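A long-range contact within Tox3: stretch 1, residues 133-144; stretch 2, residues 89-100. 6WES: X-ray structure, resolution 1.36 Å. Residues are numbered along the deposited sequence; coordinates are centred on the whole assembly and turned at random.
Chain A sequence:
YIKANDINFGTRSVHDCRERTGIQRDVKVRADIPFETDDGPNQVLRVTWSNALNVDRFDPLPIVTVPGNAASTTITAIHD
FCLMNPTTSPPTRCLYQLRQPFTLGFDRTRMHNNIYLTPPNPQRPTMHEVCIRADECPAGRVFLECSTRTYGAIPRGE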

ATOM      1  N   ARG A 133     -16.934  -9.326  21.392  1.00 18.14           N
ATOM      2  CA  ARG A 133     -16.633 -10.243  22.491  1.00 22.34           C
ATOM      3  C   ARG A 133     -17.189 -11.602  22.081  1.00 22.03           C
ATOM      4  O   ARG A 133     -18.383 -11.875  22.231  1.00 23.72           O
ATOM      5  CB  ARG A 133     -17.284  -9.747  23.775  1.00 29.19           C
ATOM      6  CG  ARG A 133     -16.613  -8.551  24.417  1.00 35.24           C
ATOM      7  CD  ARG A 133     -15.557  -8.988  25.420  1.00 39.99           C
ATOM      8  NE  ARG A 133     -15.925 -10.220  26.115  1.00 44.41           N
ATOM      9  CZ  ARG A 133     -16.304 -10.284  27.388  1.00 46.99           C
ATOM     10  NH1 ARG A 133     -16.373  -9.180  28.124  1.00 49.47           N
ATOM     11  NH2 ARG A 133     -16.612 -11.454  27.930  1.00 46.43           N
ATOM     12  N   ALA A 134     -16.322 -12.462  21.549  1.00 18.67           N
ATOM     13  CA  ALA A 134     -16.747 -13.745  21.001  1.00 21.59           C
ATOM     14  C   ALA A 134     -15.522 -14.617  20.766  1.00 24.37           C
ATOM     15  O   ALA A 134     -14.381 -14.150  20.798  1.00 23.26           O
ATOM     16  CB  ALA A 134     -17.531 -13.555  19.697  1.00 24.64           C
ATOM     17  N   ASP A 135     -15.774 -15.895  20.509  1.00 27.24           N
ATOM     18  CA  ASP A 135     -14.699 -16.850  20.280  1.00 31.66           C
ATOM     19  C   ASP A 135     -14.217 -16.886  18.831  1.00 35.08           C
ATOM     20  O   ASP A 135     -13.285 -17.638  18.529  1.00 36.81           O
ATOM     21  CB  ASP A 135     -15.135 -18.254  20.713  1.00 34.89           C
ATOM     22  CG  ASP A 135     -15.580 -18.314  22.172  1.00 36.91           C
ATOM     23  OD1 ASP A 135     -14.780 -17.951  23.066  1.00 35.49           O
ATOM     24  OD2 ASP A 135     -16.730 -18.741  22.431  1.00 37.38           O
ATOM     25  N   GLU A 136     -14.809 -16.089  17.934  1.00 35.64           N
ATOM     26  CA  GLU A 136     -14.488 -16.111  16.512  1.00 37.66           C
ATOM     27  C   GLU A 136     -14.058 -14.714  16.082  1.00 34.61           C
ATOM     28  O   GLU A 136     -14.638 -13.731  16.550  1.00 33.97           O
ATOM     29  CB  GLU A 136     -15.761 -16.471  15.725  1.00 44.28           C
ATOM     30  CG  GLU A 136     -16.501 -17.708  16.254  1.00 51.92           C
ATOM     31  CD  GLU A 136     -17.818 -17.367  16.951  1.00 58.22           C
ATOM     32  OE1 GLU A 136     -18.858 -17.284  16.259  1.00 60.79           O
ATOM     33  OE2 GLU A 136     -17.822 -17.205  18.193  1.00 59.84           O
ATOM     34  N   CYS A 137     -13.046 -14.620  15.189  1.00 34.88           N
ATOM     35  CA  CYS A 137     -12.666 -13.304  14.629  1.00 35.61           C
ATOM     36  C   CYS A 137     -13.808 -12.809  13.744  1.00 31.81           C
ATOM     37  O   CYS A 137     -14.337 -13.580  12.935  1.00 30.64           O
ATOM     38  CB  CYS A 137     -11.304 -13.295  13.848  1.00 42.57           C
ATOM     39  SG  CYS A 137     -10.283 -11.645  13.923  1.00 48.99           S
ATOM     40  N   PRO A 138     -14.243 -11.560  13.888  1.00 27.61           N
ATOM     41  CA  PRO A 138     -15.292 -11.042  13.005  1.00 29.92           C
ATOM     42  C   PRO A 138     -14.824 -10.985  11.554  1.00 32.76           C
ATOM     43  O   PRO A 138     -13.628 -10.982  11.247  1.00 31.85           O
ATOM     44  CB  PRO A 138     -15.568  -9.638  13.566  1.00 29.63           C
ATOM     45  CG  PRO A 138     -14.353  -9.293  14.380  1.00 25.10           C
ATOM     46  CD  PRO A 138     -13.815 -10.578  14.901  1.00 24.92           C
ATOM     47  N   ALA A 139     -15.797 -10.964  10.651  1.00 33.44           N
ATOM     48  CA  ALA A 139     -15.528 -10.786   9.231  1.00 36.58           C
ATOM     49  C   ALA A 139     -15.408  -9.298   8.908  1.00 37.74           C
ATOM     50  O   ALA A 139     -15.973  -8.447   9.603  1.00 39.86           O
ATOM     51  CB  ALA A 139     -16.650 -11.403   8.395  1.00 36.19           C
ATOM     52  N   GLY A 140     -14.668  -8.989   7.840  1.00 35.36           N
ATOM     53  CA  GLY A 140     -14.415  -7.604   7.473  1.00 31.98           C
ATOM     54  C   GLY A 140     -15.529  -6.946   6.686  1.00 30.53           C
ATOM     55  O   GLY A 140     -15.275  -6.322   5.652  1.00 26.53           O
ATOM     56  N   ARG A 141     -16.766  -7.061   7.174  1.00 28.99           N
ATOM     57  CA  ARG A 141     -17.925  -6.552   6.449  1.00 32.29           C
ATOM     58  C   ARG A 141     -18.202  -5.074   6.709  1.00 29.09           C
ATOM     59  O   ARG A 141     -18.833  -4.422   5.861  1.00 23.43           O
ATOM     60  CB  ARG A 141     -19.165  -7.403   6.765  1.00 35.59           C
ATOM     61  CG  ARG A 141     -18.994  -8.887   6.437  1.00 40.05           C
ATOM     62  CD  ARG A 141     -20.318  -9.646   6.497  1.00 45.99           C
ATOM     63  NE  ARG A 141     -20.199 -10.989   5.928  1.00 50.77           N
ATOM     64  CZ  ARG A 141     -20.089 -12.104   6.647  1.00 53.33           C
ATOM     65  NH1 ARG A 141     -20.090 -12.042   7.972  1.00 53.56           N
ATOM     66  NH2 ARG A 141     -19.983 -13.281   6.046  1.00 53.99           N
ATOM     67  N   VAL A 142     -17.732  -4.541   7.842  1.00 25.96           N
ATOM     68  CA  VAL A 142     -17.936  -3.141   8.218  1.00 27.28           C
ATOM     69  C   VAL A 142     -16.898  -2.825   9.290  1.00 28.62           C
ATOM     70  O   VAL A 142     -16.413  -3.722   9.979  1.00 29.57           O
ATOM     71  CB  VAL A 142     -19.380  -2.915   8.743  1.00 28.00           C
ATOM     72  CG1 VAL A 142     -19.558  -3.552  10.134  1.00 28.26           C
ATOM     73  CG2 VAL A 142     -19.732  -1.418   8.759  1.00 26.44           C
ATOM     74  N   PHE A 143     -16.556  -1.537   9.435  1.00 23.87           N
ATOM     75  CA  PHE A 143     -15.474  -1.114  10.326  1.00 19.30           C
ATOM     76  C   PHE A 143     -15.757   0.278  10.882  1.00 21.95           C
ATOM     77  O   PHE A 143     -16.518   1.058  10.304  1.00 26.26           O
ATOM     78  CB  PHE A 143     -14.150  -0.968   9.564  1.00 19.08           C
ATOM     79  CG  PHE A 143     -13.590  -2.249   8.992  1.00 17.14           C
ATOM     80  CD1 PHE A 143     -12.828  -3.112   9.764  1.00 16.41           C
ATOM     81  CD2 PHE A 143     -13.791  -2.562   7.653  1.00 19.33           C
ATOM     82  CE1 PHE A 143     -12.271  -4.261   9.207  1.00 17.63           C
ATOM     83  CE2 PHE A 143     -13.252  -3.709   7.087  1.00 19.68           C
ATOM     84  CZ  PHE A 143     -12.502  -4.568   7.859  1.00 20.33           C
ATOM     85  N   LEU A 144     -15.094   0.601  11.992  1.00 15.75           N
ATOM     86  CA  LEU A 144     -14.963   1.976  12.481  1.00 18.89           C
ATOM     87  C   LEU A 144     -13.541   2.460  12.206  1.00 16.22           C
ATOM     88  O   LEU A 144     -12.578   1.749  12.508  1.00 15.88           O
ATOM     89  CB  LEU A 144     -15.205   2.032  13.994  1.00 25.59           C
ATOM     90  CG  LEU A 144     -16.610   1.750  14.544  1.00 32.63           C
ATOM     91  CD1 LEU A 144     -16.575   1.475  16.045  1.00 33.06           C
ATOM     92  CD2 LEU A 144     -17.534   2.912  14.248  1.00 36.08           C
TER
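Stretch 2 89-100: SPPTRCLYQLRQ

Stretch 2 enters as a loop at Ser89, Pro90 and Pro91 and becomes a strand from Thr92 to Gln100. The peptide bond before Pro90 is cis. Stretch 1 is mostly irregular, and the two chains run antiparallel where they pair. The one bridge joins Arg133 to Thr92, a non-hydrogen-bonded pair with the CA atoms 4.3 Å apart. Both side chains of this pair lie on the same face of the sheet. Beyond it the backbones diverge: CA to CA is 5.5 Å between Cys137 and Arg93, and 6.2 Å between Pro138 and Leu95. From Cys137 on, stretch 1 advances in the same general sense as the strand. Together the stretches bury 863 Å².

Arg93, Arg133 and Leu95 cover the most surface.

Arg93 points toward stretch 1. Its chi1 is m, chi2 t and chi3 p, and the side chain reaches the backbone of Asp135. There Arg93 NH1 donates a hydrogen bond to Asp135 O at 2.8 Å. The acceptor lies at the edge of the guanidinium, near its plane. Cys137 N lies over one face of the same group, 3.5 Å from Arg93 NH1. The aliphatic part is used as well: Arg93 CG is 3.3 Å from Ala134 O. Arg93 NE is buried by the contact and has no partner in the model.

The end of the Arg133 side chain comes over the loop of stretch 2, by Ser89 and Pro90. Arg133 NE makes a weak hydrogen bond to Pro90 O at 2.9 Å; the angle at the hydrogen is only 117°. Arg133 NH2 comes 3.2 Å from Ser89 O, and Arg133 CD is 3.2 Å from Thr92 OG1. The backbone adds a firmer link, Ala134 N to Pro91 O, at 3.0 Å. The same carbonyl oxygen, Pro91 O, receives a CA-H...O contact from Arg133 CA at 3.3 Å. Pro90 points toward stretch 1, with its CB 3.6 Å from Ala134 CA.

Leu95 also points toward stretch 1 and forms the centre of an apolar patch. Leu95 CB lies 4.3 Å from Cys137 SG and 4.2 Å from Pro138 CG. Leu95 CD2 is 3.3 Å from Gly140 N, where the absence of a side chain matters: an ideal CB on Gly140 would sit only 3.2 Å from that methyl. Phe143 closes the patch, with CE1 4.2 Å from Leu95 CD2. Its ring continues along the strand: Phe143 CZ is 3.8 Å from Gln97 CB, and Phe143 CD2 is 3.8 Å from Arg99 NH2.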

ATOM      1  N   SER A  89     -13.428 -13.947  29.041  1.00 19.98           N
ATOM      2  CA  SER A  89     -14.062 -15.078  28.374  1.00 21.73           C
ATOM      3  C   SER A  89     -15.508 -14.707  28.075  1.00 27.31           C
ATOM      4  O   SER A  89     -16.279 -14.459  29.017  1.00 30.38           O
ATOM      5  CB  SER A  89     -14.032 -16.326  29.259  1.00 21.92           C
ATOM      6  OG  SER A  89     -12.720 -16.847  29.335  1.00 20.49           O
ATOM      7  N   PRO A  90     -15.935 -14.634  26.803  1.00 24.95           N
ATOM      8  CA  PRO A  90     -15.092 -14.776  25.609  1.00 22.59           C
ATOM      9  C   PRO A  90     -14.093 -13.615  25.509  1.00 17.92           C
ATOM     10  O   PRO A  90     -14.265 -12.583  26.147  1.00 20.12           O
ATOM     11  CB  PRO A  90     -16.103 -14.710  24.445  1.00 24.03           C
ATOM     12  CG  PRO A  90     -17.461 -14.811  25.077  1.00 27.04           C
ATOM     13  CD  PRO A  90     -17.315 -14.263  26.456  1.00 26.63           C
ATOM     14  N   PRO A  91     -13.020 -13.811  24.762  1.00 14.38           N
ATOM     15  CA  PRO A  91     -12.073 -12.714  24.531  1.00 13.88           C
ATOM     16  C   PRO A  91     -12.710 -11.636  23.670  1.00 16.95           C
ATOM     17  O   PRO A  91     -13.756 -11.828  23.047  1.00 16.31           O
ATOM     18  CB  PRO A  91     -10.952 -13.410  23.759  1.00 14.36           C
ATOM     19  CG  PRO A  91     -11.665 -14.490  22.986  1.00 15.39           C
ATOM     20  CD  PRO A  91     -12.668 -15.009  23.995  1.00 14.96           C
ATOM     21  N   THR A  92     -12.051 -10.481  23.630  1.00 14.35           N
ATOM     22  CA  THR A  92     -12.359  -9.475  22.622  1.00 13.78           C
ATOM     23  C   THR A  92     -11.503  -9.777  21.405  1.00 14.46           C
ATOM     24  O   THR A  92     -10.270  -9.801  21.493  1.00 16.44           O
ATOM     25  CB  THR A  92     -12.044  -8.074  23.137  1.00 16.76           C
ATOM     26  OG1 THR A  92     -12.806  -7.839  24.323  1.00 20.95           O
ATOM     27  CG2 THR A  92     -12.416  -7.026  22.079  1.00 20.39           C
ATOM     28  N   ARG A  93     -12.142 -10.022  20.272  1.00 12.42           N
ATOM     29  CA  ARG A  93     -11.429 -10.300  19.039  1.00 12.66           C
ATOM     30  C   ARG A  93     -11.707  -9.189  18.045  1.00 12.15           C
ATOM     31  O   ARG A  93     -12.866  -8.822  17.820  1.00 13.16           O
ATOM     32  CB  ARG A  93     -11.855 -11.646  18.463  1.00 15.62           C
ATOM     33  CG  ARG A  93     -11.687 -12.780  19.466  1.00 20.51           C
ATOM     34  CD  ARG A  93     -11.672 -14.133  18.789  1.00 23.00           C
ATOM     35  NE  ARG A  93     -10.515 -14.281  17.917  1.00 27.18           N
ATOM     36  CZ  ARG A  93     -10.222 -15.398  17.262  1.00 31.47           C
ATOM     37  NH1 ARG A  93     -11.005 -16.462  17.388  1.00 32.15           N
ATOM     38  NH2 ARG A  93      -9.151 -15.446  16.480  1.00 32.94           N
ATOM     39  N   CYS A  94     -10.642  -8.643  17.472  1.00 10.88           N
ATOM     40  CA  CYS A  94     -10.758  -7.486  16.597  1.00 11.36           C
ATOM     41  C   CYS A  94     -10.118  -7.780  15.258  1.00 11.46           C
ATOM     42  O   CYS A  94      -8.992  -8.277  15.195  1.00 13.48           O
ATOM     43  CB  CYS A  94     -10.055  -6.271  17.209  1.00 11.91           C
ATOM     44  SG  CYS A  94     -10.759  -5.753  18.808  1.00 18.36           S
ATOM     45  N   LEU A  95     -10.802  -7.400  14.197  1.00 11.40           N
ATOM     46  CA  LEU A  95     -10.248  -7.447  12.856  1.00 11.60           C
ATOM     47  C   LEU A  95      -9.881  -6.030  12.438  1.00 10.79           C
ATOM     48  O   LEU A  95     -10.665  -5.099  12.632  1.00 11.44           O
ATOM     49  CB  LEU A  95     -11.290  -8.005  11.884  1.00 17.22           C
ATOM     50  CG  LEU A  95     -10.771  -8.082  10.450  1.00 21.44           C
ATOM     51  CD1 LEU A  95      -9.616  -9.057  10.300  1.00 23.02           C
ATOM     52  CD2 LEU A  95     -11.898  -8.451   9.516  1.00 26.05           C
ATOM     53  N   TYR A  96      -8.702  -5.878  11.875  1.00 11.15           N
ATOM     54  CA  TYR A  96      -8.171  -4.591  11.446  1.00  9.95           C
ATOM     55  C   TYR A  96      -7.901  -4.631   9.960  1.00 13.65           C
ATOM     56  O   TYR A  96      -7.480  -5.660   9.425  1.00 16.13           O
ATOM     57  CB  TYR A  96      -6.844  -4.290  12.135  1.00 11.44           C
ATOM     58  CG  TYR A  96      -7.054  -4.122  13.597  1.00 10.96           C
ATOM     59  CD1 TYR A  96      -7.367  -2.883  14.132  1.00 11.79           C
ATOM     60  CD2 TYR A  96      -6.959  -5.221  14.444  1.00 11.32           C
ATOM     61  CE1 TYR A  96      -7.600  -2.741  15.495  1.00 11.53           C
ATOM     62  CE2 TYR A  96      -7.196  -5.097  15.774  1.00 12.04           C
ATOM     63  CZ  TYR A  96      -7.517  -3.853  16.289  1.00 11.60           C
ATOM     64  OH  TYR A  96      -7.764  -3.743  17.637  1.00 15.20           O
ATOM     65  N   GLN A  97      -8.140  -3.513   9.300  1.00 10.41           N
ATOM     66  CA  GLN A  97      -7.776  -3.360   7.900  1.00 10.31           C
ATOM     67  C   GLN A  97      -7.025  -2.049   7.720  1.00 10.57           C
ATOM     68  O   GLN A  97      -7.551  -0.971   8.053  1.00 11.09           O
ATOM     69  CB  GLN A  97      -9.023  -3.359   7.040  1.00 10.58           C
ATOM     70  CG  GLN A  97      -8.697  -3.283   5.557  1.00 10.79           C
ATOM     71  CD  GLN A  97      -9.923  -3.552   4.733  1.00 12.10           C
ATOM     72  OE1 GLN A  97     -10.610  -2.619   4.306  1.00 13.94           O
ATOM     73  NE2 GLN A  97     -10.212  -4.831   4.508  1.00 13.26           N
ATOM     74  N   LEU A  98      -5.808  -2.147   7.203  1.00  9.49           N
ATOM     75  CA  LEU A  98      -4.956  -0.999   6.927  1.00  9.08           C
ATOM     76  C   LEU A  98      -4.996  -0.729   5.431  1.00  9.66           C
ATOM     77  O   LEU A  98      -4.855  -1.659   4.621  1.00 11.31           O
ATOM     78  CB  LEU A  98      -3.530  -1.325   7.350  1.00 11.05           C
ATOM     79  CG  LEU A  98      -2.457  -0.287   7.026  1.00 11.14           C
ATOM     80  CD1 LEU A  98      -2.799   1.073   7.680  1.00 13.45           C
ATOM     81  CD2 LEU A  98      -1.138  -0.810   7.525  1.00 14.81           C
ATOM     82  N   ARG A  99      -5.272   0.513   5.072  1.00  8.80           N
ATOM     83  CA  ARG A  99      -5.382   0.927   3.675  1.00  8.42           C
ATOM     84  C   ARG A  99      -4.264   1.933   3.418  1.00  9.47           C
ATOM     85  O   ARG A  99      -4.306   3.073   3.908  1.00 10.20           O
ATOM     86  CB  ARG A  99      -6.761   1.524   3.419  1.00  9.72           C
ATOM     87  CG  ARG A  99      -7.881   0.544   3.741  1.00 10.97           C
ATOM     88  CD  ARG A  99      -9.266   1.125   3.523  1.00 11.37           C
ATOM     89  NE  ARG A  99     -10.268   0.221   4.070  1.00 12.69           N
ATOM     90  CZ  ARG A  99     -11.503   0.585   4.414  1.00 12.54           C
ATOM     91  NH1 ARG A  99     -11.903   1.844   4.224  1.00 15.54           N
ATOM     92  NH2 ARG A  99     -12.331  -0.313   4.913  1.00 14.19           N
ATOM     93  N   GLN A 100      -3.252   1.517   2.677  1.00  9.01           N
ATOM     94  CA  GLN A 100      -2.013   2.283   2.530  1.00  8.36           C
ATOM     95  C   GLN A 100      -1.804   2.694   1.078  1.00  8.81           C
ATOM     96  O   GLN A 100      -1.514   1.829   0.226  1.00 10.11           O
ATOM     97  CB  GLN A 100      -0.858   1.419   3.028  1.00  9.28           C
ATOM     98  CG  GLN A 100       0.542   2.013   2.832  1.00  9.77           C
ATOM     99  CD  GLN A 100       0.721   3.298   3.602  1.00 10.48           C
ATOM    100  OE1 GLN A 100       0.838   3.279   4.830  1.00 11.89           O
ATOM    101  NE2 GLN A 100       0.739   4.431   2.895  1.00 10.75           N
TER